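Side-chain contacts in lipopolysaccharide heptosyltransferase 2 (Escherichia coli, PDB 1PSW), which transfers the second heptose from ADP-heptose onto the heptosyl-Kdo2-lipid A module during assembly of the lipopolysaccharide core oligosaccharide: residues K195-P198 with H199-A203; I265-N268 with D269-L272; Y323-S326 with L327-T331. All coordinates share one frame; numbering follows the deposited sequence.

Contact 1. Residues K195-P198 with H199-A203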
loop_
_atom_site.group_PDB
_atom_site.type_symbol
_atom_site.label_atom_id
_atom_site.label_comp_id
_atom_site.label_asym_id
_atom_site.label_seq_id
_atom_site.Cartn_x
_atom_site.Cartn_y
_atom_site.Cartn_z
ATOM N N LYS A 195 -9.292 0.982 14.016
ATOM C CA LYS A 195 -9.215 -0.013 12.959
ATOM C C LYS A 195 -8.213 -1.124 13.245
ATOM O O LYS A 195 -7.982 -1.986 12.401
ATOM C CB LYS A 195 -8.888 0.672 11.631
ATOM C CG LYS A 195 -9.951 1.678 11.239
ATOM C CD LYS A 195 -9.731 2.249 9.858
ATOM C CE LYS A 195 -10.833 3.242 9.514
ATOM N NZ LYS A 195 -10.721 3.719 8.111
ATOM N N ARG A 196 -7.637 -1.126 14.440
ATOM C CA ARG A 196 -6.658 -2.147 14.775
ATOM C C ARG A 196 -7.211 -3.346 15.529
ATOM O O ARG A 196 -7.994 -3.206 16.469
ATOM C CB ARG A 196 -5.517 -1.553 15.604
ATOM C CG ARG A 196 -4.594 -0.631 14.836
ATOM C CD ARG A 196 -3.323 -0.363 15.628
ATOM N NE ARG A 196 -3.332 0.933 16.280
ATOM C CZ ARG A 196 -2.481 1.301 17.233
ATOM N NH1 ARG A 196 -1.539 0.464 17.656
ATOM N NH2 ARG A 196 -2.573 2.516 17.764
ATOM N N TRP A 197 -6.819 -4.537 15.097
ATOM C CA TRP A 197 -7.232 -5.737 15.806
ATOM C C TRP A 197 -6.406 -5.598 17.085
ATOM O O TRP A 197 -5.252 -5.173 17.029
ATOM C CB TRP A 197 -6.813 -6.974 15.033
ATOM C CG TRP A 197 -7.495 -8.222 15.459
ATOM C CD1 TRP A 197 -8.810 -8.377 15.775
ATOM C CD2 TRP A 197 -6.909 -9.526 15.516
ATOM N NE1 TRP A 197 -9.091 -9.710 16.010
ATOM C CE2 TRP A 197 -7.943 -10.433 15.848
ATOM C CE3 TRP A 197 -5.615 -10.021 15.283
ATOM C CZ2 TRP A 197 -7.714 -11.801 15.992
ATOM C CZ3 TRP A 197 -5.390 -11.391 15.420
ATOM C CH2 TRP A 197 -6.441 -12.263 15.758
ATOM N N PRO A 198 -6.980 -5.935 18.253
ATOM C CA PRO A 198 -6.269 -5.826 19.537
ATOM C C PRO A 198 -4.895 -6.489 19.627
ATOM O O PRO A 198 -4.690 -7.607 19.148
ATOM C CB PRO A 198 -7.252 -6.441 20.523
ATOM C CG PRO A 198 -8.579 -6.075 19.935
ATOM C CD PRO A 198 -8.376 -6.357 18.459
ATOM N N HIS A 199 -3.960 -5.788 20.261
ATOM C CA HIS A 199 -2.615 -6.305 20.447
ATOM C C HIS A 199 -2.638 -7.687 21.105
ATOM O O HIS A 199 -1.826 -8.554 20.769
ATOM C CB HIS A 199 -1.773 -5.348 21.311
ATOM C CG HIS A 199 -2.326 -5.104 22.683
ATOM N ND1 HIS A 199 -3.333 -4.197 22.934
ATOM C CD2 HIS A 199 -2.017 -5.660 23.881
ATOM C CE1 HIS A 199 -3.622 -4.203 24.223
ATOM N NE2 HIS A 199 -2.837 -5.083 24.821
ATOM N N TYR A 200 -3.553 -7.909 22.045
ATOM C CA TYR A 200 -3.606 -9.210 22.705
ATOM C C TYR A 200 -4.158 -10.302 21.804
ATOM O O TYR A 200 -3.853 -11.479 21.996
ATOM C CB TYR A 200 -4.406 -9.125 24.008
ATOM C CG TYR A 200 -5.702 -8.362 23.907
ATOM C CD1 TYR A 200 -6.884 -8.996 23.533
ATOM C CD2 TYR A 200 -5.748 -7.006 24.212
ATOM C CE1 TYR A 200 -8.084 -8.299 23.473
ATOM C CE2 TYR A 200 -6.927 -6.300 24.156
ATOM C CZ TYR A 200 -8.093 -6.949 23.787
ATOM O OH TYR A 200 -9.258 -6.235 23.745
ATOM N N HIS A 201 -4.984 -9.933 20.829
ATOM C CA HIS A 201 -5.487 -10.941 19.905
ATOM C C HIS A 201 -4.326 -11.363 19.002
ATOM O O HIS A 201 -4.165 -12.551 18.712
ATOM C CB HIS A 201 -6.651 -10.412 19.065
ATOM C CG HIS A 201 -7.973 -10.446 19.778
ATOM N ND1 HIS A 201 -8.165 -11.142 20.949
ATOM C CD2 HIS A 201 -9.159 -9.866 19.480
ATOM C CE1 HIS A 201 -9.420 -10.988 21.349
ATOM N NE2 HIS A 201 -10.040 -10.220 20.478
ATOM N N TYR A 202 -3.509 -10.407 18.560
ATOM C CA TYR A 202 -2.362 -10.758 17.724
ATOM C C TYR A 202 -1.416 -11.665 18.516
ATOM O O TYR A 202 -0.830 -12.591 17.957
ATOM C CB TYR A 202 -1.601 -9.503 17.251
ATOM C CG TYR A 202 -2.130 -8.897 15.957
ATOM C CD1 TYR A 202 -2.004 -9.582 14.736
ATOM C CD2 TYR A 202 -2.769 -7.653 15.950
ATOM C CE1 TYR A 202 -2.503 -9.040 13.539
ATOM C CE2 TYR A 202 -3.274 -7.104 14.761
ATOM C CZ TYR A 202 -3.138 -7.798 13.567
ATOM O OH TYR A 202 -3.644 -7.267 12.398
ATOM N N ALA A 203 -1.278 -11.411 19.817
ATOM C CA ALA A 203 -0.396 -12.224 20.652
ATOM C C ALA A 203 -0.897 -13.662 20.752
ATOM O O ALA A 203 -0.123 -14.607 20.618
ATOM C CB ALA A 203 -0.274 -11.611 22.043
#
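Pro198 is the N-cap residue of helix 199-211, and its carbonyl starts the helical pattern by accepting Tyr202 N at 3.1 Å between that nitrogen and Pro198 O, with a weaker bond from His201 N to the same oxygen. The chain is extended through Trp197 and Pro198 before it winds into the helix, and this change of direction lets Trp197 lie against the first turn, where it forms an aromatic cluster with His201 and Tyr202. The site is the entry to a helix that follows strand 182-186 in one of the two Rossmann-like domains of a GT-B glycosyltransferase.

The indole is gripped on two sides. His201 CB sits over the middle of one face, 3.5 Å from the centroid of the Trp197 six-membered ring, a CH-pi contact close to the ring normal. The His201 imidazole is tilted against the indole, with His201 CD2 3.5 Å from Trp197 NE1. On another side the indole turns its edge to the face of Tyr202: Trp197 CE3 stands over the centre of the phenol ring in a T-shaped pair, the two planes at 85°. Trp197 CB adds an apolar touch on Tyr202 CE2 at 3.6 Å.

Three polar ends reach residues 323-330. Trp197 NE1 bonds to Ile330 O, His201 NE2 to Ile328 O and His199 ND1 to Tyr323 OH, while Tyr202 also meets the ring of Phe185.

Tyr200 has a chi1 of 45°, which sets CG between the backbone N and C and swings the phenol back over the proline. Pro198 CB there lies 3.5 Å from the centroid of the Tyr200 ring, and its closest ring atom is Tyr200 CZ, at 3.4 Å.

Contact 2. Residues I265-N268 with D269-L272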
loop_
_atom_site.group_PDB
_atom_site.type_symbol
_atom_site.label_atom_id
_atom_site.label_comp_id
_atom_site.label_asym_id
_atom_site.label_seq_id
_atom_site.Cartn_x
_atom_site.Cartn_y
_atom_site.Cartn_z
ATOM N N ILE A 265 -0.034 -13.466 5.462
ATOM C CA ILE A 265 -0.022 -12.194 6.173
ATOM C C ILE A 265 -1.362 -11.972 6.858
ATOM O O ILE A 265 -2.401 -12.346 6.325
ATOM C CB ILE A 265 0.201 -11.012 5.189
ATOM C CG1 ILE A 265 1.533 -11.193 4.443
ATOM C CG2 ILE A 265 0.165 -9.694 5.939
ATOM C CD1 ILE A 265 2.768 -11.162 5.329
ATOM N N VAL A 266 -1.332 -11.393 8.055
ATOM C CA VAL A 266 -2.550 -11.062 8.791
ATOM C C VAL A 266 -2.400 -9.566 9.017
ATOM O O VAL A 266 -1.357 -9.114 9.504
ATOM C CB VAL A 266 -2.623 -11.775 10.155
ATOM C CG1 VAL A 266 -3.907 -11.394 10.877
ATOM C CG2 VAL A 266 -2.560 -13.278 9.962
ATOM N N THR A 267 -3.422 -8.792 8.666
ATOM C CA THR A 267 -3.327 -7.347 8.807
ATOM C C THR A 267 -4.683 -6.668 8.976
ATOM O O THR A 267 -5.728 -7.253 8.697
ATOM C CB THR A 267 -2.673 -6.736 7.551
ATOM O OG1 THR A 267 -2.598 -5.312 7.686
ATOM C CG2 THR A 267 -3.502 -7.065 6.323
ATOM N N ASN A 268 -4.637 -5.426 9.442
ATOM C CA ASN A 268 -5.825 -4.605 9.593
ATOM C C ASN A 268 -5.956 -3.860 8.261
ATOM O O ASN A 268 -5.138 -4.034 7.357
ATOM C CB ASN A 268 -5.627 -3.563 10.701
ATOM C CG ASN A 268 -5.194 -4.168 12.014
ATOM O OD1 ASN A 268 -5.815 -5.098 12.525
ATOM N ND2 ASN A 268 -4.122 -3.622 12.581
ATOM N N ASP A 269 -6.970 -3.009 8.159
ATOM C CA ASP A 269 -7.177 -2.194 6.963
ATOM C C ASP A 269 -6.101 -1.112 7.031
ATOM O O ASP A 269 -6.273 -0.095 7.705
ATOM C CB ASP A 269 -8.581 -1.579 7.011
ATOM C CG ASP A 269 -8.870 -0.635 5.853
ATOM O OD1 ASP A 269 -8.127 -0.660 4.849
ATOM O OD2 ASP A 269 -9.859 0.130 5.952
ATOM N N SER A 270 -4.982 -1.349 6.351
ATOM C CA SER A 270 -3.862 -0.414 6.358
ATOM C C SER A 270 -3.083 -0.416 5.044
ATOM O O SER A 270 -3.381 -1.187 4.137
ATOM C CB SER A 270 -2.905 -0.778 7.490
ATOM O OG SER A 270 -2.264 -2.013 7.201
ATOM N N GLY A 271 -2.076 0.448 4.954
ATOM C CA GLY A 271 -1.264 0.512 3.750
ATOM C C GLY A 271 -0.508 -0.767 3.410
ATOM O O GLY A 271 -0.420 -1.144 2.237
ATOM N N LEU A 272 0.042 -1.447 4.412
ATOM C CA LEU A 272 0.789 -2.668 4.132
ATOM C C LEU A 272 -0.098 -3.775 3.586
ATOM O O LEU A 272 0.385 -4.677 2.907
ATOM C CB LEU A 272 1.544 -3.146 5.377
ATOM C CG LEU A 272 2.725 -2.257 5.808
ATOM C CD1 LEU A 272 3.327 -2.833 7.090
ATOM C CD2 LEU A 272 3.788 -2.200 4.703
HETATM O O HOH W 1 -2.240 -3.284 9.380
#
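The Asn268 peptide carbonyl has two polar neighbours round its oxygen: Thr267 OG1 donates a hydrogen bond to Asn268 O at 2.9 Å, in the carbonyl plane and on a lone pair, and Ser270 N lies 2.9 Å from Asn268 O. The other flat group, the Asn268 side-chain amide, is held at both polar ends. Its OD1 accepts from Trp197 N and its ND2 donates to Gly188 O, both in the loop after strand 182-186, and a weak bond to OD1 comes from Tyr202 OH on helix 199-211. This is the turn from strand 264-268 into helix 271-278, the first half of a beta-alpha-beta unit that goes on to strand 283-287 in a Rossmann-like domain of the GT-B fold.

Across the turn two hydroxyls face each other, Thr267 OG1 and Ser270 OG, 3.4 Å apart. A water bridges them, giving a hydrogen to Thr267 OG1 at 2.7 Å; its other link, to Ser270 OG, is so short at 2.5 Å that its details are doubtful. The torsions aim both groups at this water. Thr267 OG1 lies opposite its own backbone N (chi1 179°), and Ser270 OG tucks between N and carbonyl carbon (chi1 69°). Thr267 OG1 also has a weak bond to Cys186 O.

Asp269 OD2 bonds to Ser290 OG. Gly271 N, where the chain enters the helix, meets Glu190 OE1.

The arrangement is consistent with a chain of hydrogens from Ser270 OG through the water to Thr267 OG1 and Asn268 O, though its first link is the doubtful short one and Cys186 O may compete for the threonine hydrogen. Strand end and helix start are thus joined through polar groups within a buried part of the domain.

Contact 3. Residues Y323-S326 with L327-T331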
loop_
_atom_site.group_PDB
_atom_site.type_symbol
_atom_site.label_atom_id
_atom_site.label_comp_id
_atom_site.label_asym_id
_atom_site.label_seq_id
_atom_site.Cartn_x
_atom_site.Cartn_y
_atom_site.Cartn_z
ATOM N N TYR A 323 -9.894 0.688 20.952
ATOM C CA TYR A 323 -10.291 -0.368 20.034
ATOM C C TYR A 323 -11.807 -0.355 19.850
ATOM O O TYR A 323 -12.552 0.129 20.706
ATOM C CB TYR A 323 -9.887 -1.730 20.589
ATOM C CG TYR A 323 -8.393 -1.962 20.685
ATOM C CD1 TYR A 323 -7.579 -1.869 19.555
ATOM C CD2 TYR A 323 -7.805 -2.332 21.892
ATOM C CE1 TYR A 323 -6.211 -2.145 19.625
ATOM C CE2 TYR A 323 -6.445 -2.613 21.975
ATOM C CZ TYR A 323 -5.651 -2.519 20.836
ATOM O OH TYR A 323 -4.306 -2.817 20.908
ATOM N N HIS A 324 -12.253 -0.914 18.731
ATOM C CA HIS A 324 -13.668 -0.987 18.413
ATOM C C HIS A 324 -14.173 -2.385 18.740
ATOM O O HIS A 324 -13.477 -3.375 18.513
ATOM C CB HIS A 324 -13.893 -0.670 16.930
ATOM C CG HIS A 324 -15.302 -0.287 16.604
ATOM N ND1 HIS A 324 -16.311 -1.213 16.435
ATOM C CD2 HIS A 324 -15.884 0.928 16.466
ATOM C CE1 HIS A 324 -17.450 -0.585 16.211
ATOM N NE2 HIS A 324 -17.219 0.717 16.225
ATOM N N GLN A 325 -15.388 -2.465 19.271
ATOM C CA GLN A 325 -15.969 -3.751 19.645
ATOM C C GLN A 325 -16.013 -4.748 18.490
ATOM O O GLN A 325 -15.830 -5.951 18.689
ATOM C CB GLN A 325 -17.387 -3.555 20.190
ATOM C CG GLN A 325 -17.946 -4.779 20.895
ATOM C CD GLN A 325 -17.153 -5.119 22.139
ATOM O OE1 GLN A 325 -16.925 -4.259 22.990
ATOM N NE2 GLN A 325 -16.731 -6.373 22.255
ATOM N N SER A 326 -16.253 -4.245 17.284
ATOM C CA SER A 326 -16.339 -5.107 16.106
ATOM C C SER A 326 -15.051 -5.879 15.827
ATOM O O SER A 326 -15.091 -6.965 15.248
ATOM C CB SER A 326 -16.740 -4.288 14.871
ATOM O OG SER A 326 -15.778 -3.296 14.559
ATOM N N LEU A 327 -13.913 -5.317 16.230
ATOM C CA LEU A 327 -12.624 -5.973 16.035
ATOM C C LEU A 327 -12.298 -6.835 17.252
ATOM O O LEU A 327 -11.709 -7.909 17.127
ATOM C CB LEU A 327 -11.525 -4.932 15.792
ATOM C CG LEU A 327 -11.360 -4.564 14.298
ATOM C CD1 LEU A 327 -10.570 -3.283 14.131
ATOM C CD2 LEU A 327 -10.662 -5.716 13.580
ATOM N N ILE A 328 -12.678 -6.357 18.432
ATOM C CA ILE A 328 -12.459 -7.119 19.649
ATOM C C ILE A 328 -13.238 -8.432 19.520
ATOM O O ILE A 328 -12.770 -9.480 19.959
ATOM C CB ILE A 328 -12.952 -6.332 20.890
ATOM C CG1 ILE A 328 -12.014 -5.150 21.150
ATOM C CG2 ILE A 328 -13.023 -7.248 22.104
ATOM C CD1 ILE A 328 -12.521 -4.149 22.173
ATOM N N ASP A 329 -14.408 -8.382 18.885
ATOM C CA ASP A 329 -15.235 -9.581 18.722
ATOM C C ASP A 329 -14.705 -10.609 17.722
ATOM O O ASP A 329 -15.230 -11.719 17.640
ATOM C CB ASP A 329 -16.672 -9.195 18.358
ATOM C CG ASP A 329 -17.422 -8.573 19.529
ATOM O OD1 ASP A 329 -16.914 -8.660 20.669
ATOM O OD2 ASP A 329 -18.517 -8.009 19.316
ATOM N N ILE A 330 -13.680 -10.251 16.952
ATOM C CA ILE A 330 -13.101 -11.213 16.019
ATOM C C ILE A 330 -12.062 -12.005 16.811
ATOM O O ILE A 330 -11.016 -11.475 17.177
ATOM C CB ILE A 330 -12.425 -10.512 14.819
ATOM C CG1 ILE A 330 -13.490 -9.854 13.939
ATOM C CG2 ILE A 330 -11.618 -11.529 14.004
ATOM C CD1 ILE A 330 -12.944 -9.170 12.695
ATOM N N THR A 331 -12.359 -13.273 17.075
ATOM C CA THR A 331 -11.471 -14.120 17.867
ATOM C C THR A 331 -10.263 -14.653 17.114
ATOM O O THR A 331 -10.308 -14.852 15.906
ATOM C CB THR A 331 -12.225 -15.336 18.446
ATOM O OG1 THR A 331 -12.505 -16.266 17.394
ATOM C CG2 THR A 331 -13.538 -14.894 19.085
#
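His324 O accepts two amides from the following segment and so starts the short helix 325-328, of which His324 is the N-cap residue: Ile328 N meets His324 O at 3.1 Å in the carbonyl plane, and Leu327 N meets His324 O at 3.0 Å from well above that plane. Asp329 N then bonds to Gln325 O at 2.8 Å.

Of the side-chain polar contacts, one caps the start of this turn and the other spans it. His324 caps with its ring: Ser326 N donates to His324 ND1 at 3.1 Å, lying close to the imidazole plane. Across one turn, from i to i+4, Gln325 NE2 gives a hydrogen to Asp329 OD1 at 2.8 Å. The Gln325 chain leaves with CG opposite its backbone N, and a bend at chi2 (64°) folds the amide back along the helix to the carboxylate. Although the bond lies in the amide plane, it reaches OD1 from above the carboxylate plane, the two flat groups being 47° apart.

One apolar pair adds to these, Ile328 CD1 lying 3.9 Å from Tyr323 CB. Two van der Waals contacts bring carbon to polar atoms: Ile328 CG2 lies 3.8 Å from Gln325 NE2, and Ile330 CG1 rests 3.6 Å from Ser326 O.

Further bonds tie residues 323-330 to the start of helix 199-211 and to Trp197 just before it. Thr331 in turn caps the next helix, 332-347, through Arg334 N.

The chemistry suits a partly exposed turn: the imidazole satisfies an amide at the start, and the amide-carboxylate pair of Gln325 and Asp329 spans its exposed side. The Gln325 N-H would probably ease the negative charge of Asp329 a little while holding that side chain against the helix.

Contact 2 is the buried one, its centre about 9 Å from the centre of the chain, while the centres of contacts 1 and 3 lie about 20 and 23 Å from that point and both are only partly buried. All three belong to the domain built on the sheet with strand 264-268. Contact 1 joins the others, touching the strand end of contact 2 through its loop and helix and the short helix of contact 3 through its aromatic residues. Contacts 2 and 3 do not touch. Chemistry follows place: hydroxyls and a water in the interior turn, an aromatic cluster with an edge-to-face pair at the helix entry, and an amide-carboxylate bond with an imidazole cap on the outer turn.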